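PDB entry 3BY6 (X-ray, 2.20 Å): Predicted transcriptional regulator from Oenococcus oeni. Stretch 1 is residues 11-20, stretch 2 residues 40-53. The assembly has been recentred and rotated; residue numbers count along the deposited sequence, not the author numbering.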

# COMPACT_ATOMS: atom_id res chain seq x y z
N PRO D 11 1.06 -1.78 13.32
CA PRO D 11 0.52 -1.69 14.67
C PRO D 11 -0.84 -0.99 14.71
O PRO D 11 -1.05 -0.02 13.97
N VAL D 12 -1.75 -1.47 15.54
CA VAL D 12 -3.10 -0.96 15.53
C VAL D 12 -3.13 0.56 15.86
O VAL D 12 -3.92 1.33 15.27
N TYR D 13 -2.24 0.98 16.77
CA TYR D 13 -2.22 2.40 17.21
C TYR D 13 -1.94 3.33 16.03
O TYR D 13 -2.54 4.40 15.94
N LEU D 14 -1.09 2.89 15.09
CA LEU D 14 -0.77 3.67 13.89
C LEU D 14 -1.84 3.54 12.83
O LEU D 14 -2.02 4.44 12.04
N GLN D 15 -2.56 2.43 12.79
CA GLN D 15 -3.71 2.40 11.90
C GLN D 15 -4.80 3.39 12.36
O GLN D 15 -5.52 3.94 11.54
N LEU D 16 -4.92 3.58 13.66
CA LEU D 16 -5.87 4.55 14.19
C LEU D 16 -5.37 5.99 14.03
O LEU D 16 -6.16 6.86 13.72
N VAL D 17 -4.08 6.21 14.25
CA VAL D 17 -3.43 7.48 13.90
C VAL D 17 -3.76 7.80 12.44
O VAL D 17 -4.18 8.94 12.13
N ASP D 18 -3.60 6.82 11.54
CA ASP D 18 -3.83 7.04 10.11
C ASP D 18 -5.28 7.39 9.89
O ASP D 18 -5.63 8.23 9.03
N ARG D 19 -6.16 6.68 10.60
CA ARG D 19 -7.60 6.84 10.34
C ARG D 19 -8.01 8.26 10.71
O ARG D 19 -8.73 8.93 9.95
N ILE D 20 -7.56 8.70 11.87
CA ILE D 20 -7.96 10.03 12.34
C ILE D 20 -7.40 11.18 11.49
O ILE D 20 -8.13 12.15 11.20
N GLU D 40 -14.09 6.18 24.99
CA GLU D 40 -15.09 6.24 23.93
C GLU D 40 -14.57 5.89 22.55
O GLU D 40 -15.32 5.37 21.72
N THR D 41 -13.32 6.23 22.27
CA THR D 41 -12.72 5.81 21.01
C THR D 41 -12.46 4.28 21.02
O THR D 41 -12.74 3.60 20.05
N ALA D 42 -11.95 3.75 22.13
CA ALA D 42 -11.78 2.34 22.32
C ALA D 42 -13.09 1.53 22.08
O ALA D 42 -13.07 0.46 21.47
N LEU D 43 -14.23 2.09 22.49
CA LEU D 43 -15.54 1.49 22.24
C LEU D 43 -16.06 1.70 20.81
O LEU D 43 -16.74 0.85 20.27
N GLN D 44 -15.78 2.84 20.21
CA GLN D 44 -16.09 3.07 18.79
C GLN D 44 -15.30 2.12 17.89
O GLN D 44 -15.87 1.49 17.02
N GLU D 45 -13.99 1.99 18.11
CA GLU D 45 -13.12 1.22 17.19
C GLU D 45 -12.83 -0.21 17.66
O GLU D 45 -12.12 -0.96 16.97
N LYS D 46 -13.37 -0.57 18.81
CA LYS D 46 -13.23 -1.91 19.39
C LYS D 46 -11.75 -2.28 19.61
O LYS D 46 -11.32 -3.39 19.30
N ILE D 47 -11.00 -1.32 20.14
CA ILE D 47 -9.56 -1.46 20.43
C ILE D 47 -9.33 -1.38 21.93
O ILE D 47 -10.14 -0.83 22.67
N ASN D 48 -8.20 -1.92 22.36
CA ASN D 48 -7.69 -1.76 23.72
C ASN D 48 -7.58 -0.24 24.02
O ASN D 48 -7.07 0.53 23.20
N PRO D 49 -8.13 0.22 25.16
CA PRO D 49 -7.89 1.61 25.57
C PRO D 49 -6.43 2.08 25.52
O PRO D 49 -6.18 3.19 25.08
N ASN D 50 -5.48 1.24 25.95
CA ASN D 50 -4.04 1.57 25.91
C ASN D 50 -3.54 1.87 24.51
O ASN D 50 -2.69 2.73 24.30
N THR D 51 -4.04 1.11 23.56
CA THR D 51 -3.69 1.25 22.15
C THR D 51 -4.19 2.61 21.67
O THR D 51 -3.46 3.34 21.03
N VAL D 52 -5.44 2.94 22.00
CA VAL D 52 -6.00 4.24 21.66
C VAL D 52 -5.20 5.38 22.33
O VAL D 52 -4.94 6.41 21.70
N ALA D 53 -4.78 5.17 23.57
CA ALA D 53 -3.91 6.11 24.25
C ALA D 53 -2.59 6.31 23.50
O ALA D 53 -2.11 7.43 23.42

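The helix of residues 12-20 lies against a bent surface made by the second stretch, in which one helix runs into a short turn and a new helix begins at Pro 49. This second helix comes nearer, its axis passing 8.8 Å from that of the first helix at an angle of 55°, whereas the helix starting the stretch stays 12.9 Å away and almost perpendicular. The side chains that bridge the gap are short near Thr 51 and longer toward Arg 19.

The close end is built from small parts. The CA atoms of Tyr 13 and Thr 51 are 5.3 Å apart, and Thr 51, with chi1 in m, places its methyl CG2 3.9 Å from CB of Val 12 and also 3.9 Å from CB of Tyr 13. A beta-branched residue serves well here, offering a compact apolar bump without a long chain to house. Tyr 13 meets it only with the base of its side chain, CB lying 3.5 Å from the carbonyl O of Thr 51; chi1 of 88° (p) carries the ring away from the contact, so the bulky aromatic group does not wedge the backbones apart.

Leu 16 is the principal bump, covered over 77 Å², the largest share of any residue. Its CB points toward the second stretch, and the t, p rotamer spreads the two methyls into a hollow lined from both helices and the turn. CD2 of Leu 16 touches CG2 of Thr 41 at 4.0 Å, CD1 of Ile 47 at 3.7 Å and CG2 of Val 52 at 3.8 Å, while CD1 of Leu 16 lies 4.1 Å from CG of Glu 45. A branched, flexible leucine can thus fill a pocket with several walls. Ile 47, in the m, t rotamer, reaches in from the turn, and its CD1 also packs 4.0 Å from CG1 of Val 12, whose chi1 is t. Val 52 joins the wall although its CA-to-CB bond points away, because CG2 still reaches Leu 16.

At the far end the gap is wider and polar. Arg 19 extends through three t torsions, and its NE forms a salt bridge with OE2 of Glu 45 at 3.1 Å. Glu 45 folds back through two m torsions, so its CG methylene helps wall in Leu 16 while its carboxylate faces the arginine. Water 1 bridges the charged groups: it donates to OE1 of Glu 45 at 2.6 Å, accepts from NE2 of Gln 44 at 2.9 Å, and accepts weakly from NH2 of Arg 19 at 3.2 Å.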

# COMPACT_ATOMS: atom_id res chain seq x y z
CB PRO D 11 1.57 -0.87 15.40
CG PRO D 11 2.82 -1.22 14.74
CD PRO D 11 2.49 -1.42 13.30
CB VAL D 12 -4.04 -1.77 16.45
CG1 VAL D 12 -5.45 -1.19 16.42
CG2 VAL D 12 -4.08 -3.25 16.00
CB TYR D 13 -1.31 2.61 18.43
CG TYR D 13 0.14 2.91 18.16
CD1 TYR D 13 1.06 1.89 17.92
CD2 TYR D 13 0.60 4.21 18.19
CE1 TYR D 13 2.41 2.19 17.67
CE2 TYR D 13 1.93 4.52 17.96
CZ TYR D 13 2.84 3.52 17.71
OH TYR D 13 4.17 3.89 17.48
CB LEU D 14 0.60 3.28 13.33
CG LEU D 14 1.74 3.63 14.29
CD1 LEU D 14 3.03 2.78 14.04
CD2 LEU D 14 2.04 5.13 14.30
CB GLN D 15 -4.26 1.00 11.78
CG GLN D 15 -3.24 -0.01 11.19
CD GLN D 15 -3.80 -1.40 11.03
OE1 GLN D 15 -4.96 -1.59 10.67
NE2 GLN D 15 -2.96 -2.40 11.29
CB LEU D 16 -6.17 4.29 15.67
CG LEU D 16 -7.16 5.26 16.34
CD1 LEU D 16 -8.47 5.41 15.55
CD2 LEU D 16 -7.43 4.73 17.76
CB VAL D 17 -1.86 7.46 14.15
CG1 VAL D 17 -1.12 8.69 13.52
CG2 VAL D 17 -1.54 7.35 15.67
CB ASP D 18 -3.59 5.80 9.25
CG ASP D 18 -2.12 5.32 9.21
OD1 ASP D 18 -1.18 6.04 9.58
OD2 ASP D 18 -1.94 4.15 8.79
CB ARG D 19 -8.44 5.84 11.14
CG ARG D 19 -9.94 6.03 10.99
CD ARG D 19 -10.70 5.09 11.95
NE ARG D 19 -12.12 4.90 11.63
CZ ARG D 19 -12.59 4.21 10.58
NH1 ARG D 19 -11.76 3.67 9.68
NH2 ARG D 19 -13.90 4.09 10.40
CB ILE D 20 -7.64 10.21 13.86
CG1 ILE D 20 -8.70 9.42 14.68
CG2 ILE D 20 -7.64 11.68 14.23
CD1 ILE D 20 -8.30 9.08 16.11
CB GLU D 40 -15.68 7.61 23.85
CG GLU D 40 -16.46 7.92 25.06
CD GLU D 40 -16.75 9.38 25.18
OE1 GLU D 40 -15.79 10.21 25.17
OE2 GLU D 40 -17.96 9.69 25.29
CB THR D 41 -11.49 6.67 20.66
OG1 THR D 41 -11.94 8.02 20.45
CG2 THR D 41 -10.77 6.15 19.39
CB ALA D 42 -11.18 2.06 23.69
CB LEU D 43 -16.57 2.06 23.22
CG LEU D 43 -18.02 1.60 23.12
CD1 LEU D 43 -18.12 0.09 23.32
CD2 LEU D 43 -18.86 2.35 24.14
CB GLN D 44 -15.81 4.52 18.43
CG GLN D 44 -15.93 4.91 16.96
CD GLN D 44 -17.30 4.70 16.39
OE1 GLN D 44 -18.29 5.18 16.92
NE2 GLN D 44 -17.37 3.94 15.27
CB GLU D 45 -11.80 1.97 16.93
CG GLU D 45 -11.96 3.42 16.49
CD GLU D 45 -12.73 3.57 15.18
OE1 GLU D 45 -13.30 2.60 14.65
OE2 GLU D 45 -12.76 4.68 14.65
CB LYS D 46 -13.96 -2.94 18.53
CG LYS D 46 -15.43 -2.67 18.39
CD LYS D 46 -16.11 -3.81 17.65
CE LYS D 46 -17.57 -3.99 17.97
NZ LYS D 46 -17.94 -5.40 17.62
CB ILE D 47 -8.75 -0.28 19.83
CG1 ILE D 47 -9.04 -0.05 18.36
CG2 ILE D 47 -7.26 -0.50 19.99
CD1 ILE D 47 -8.34 1.19 17.87
CB ASN D 48 -6.35 -2.54 23.80
CG ASN D 48 -5.66 -2.46 25.17
OD1 ASN D 48 -6.25 -2.02 26.18
ND2 ASN D 48 -4.39 -2.89 25.21
CB PRO D 49 -8.44 1.64 27.00
CG PRO D 49 -9.53 0.63 27.00
CD PRO D 49 -9.06 -0.47 26.07
CB ASN D 50 -3.20 0.39 26.45
CG ASN D 50 -3.05 0.40 27.98
OD1 ASN D 50 -3.72 1.18 28.70
ND2 ASN D 50 -2.15 -0.45 28.49
CB THR D 51 -4.30 0.06 21.36
OG1 THR D 51 -3.73 -1.15 21.85
CG2 THR D 51 -4.07 0.16 19.83
CB VAL D 52 -7.48 4.33 22.06
CG1 VAL D 52 -8.00 5.80 21.97
CG2 VAL D 52 -8.33 3.37 21.19
CB ALA D 53 -3.66 5.68 25.67
O HOH W 1 -15.28 3.48 13.26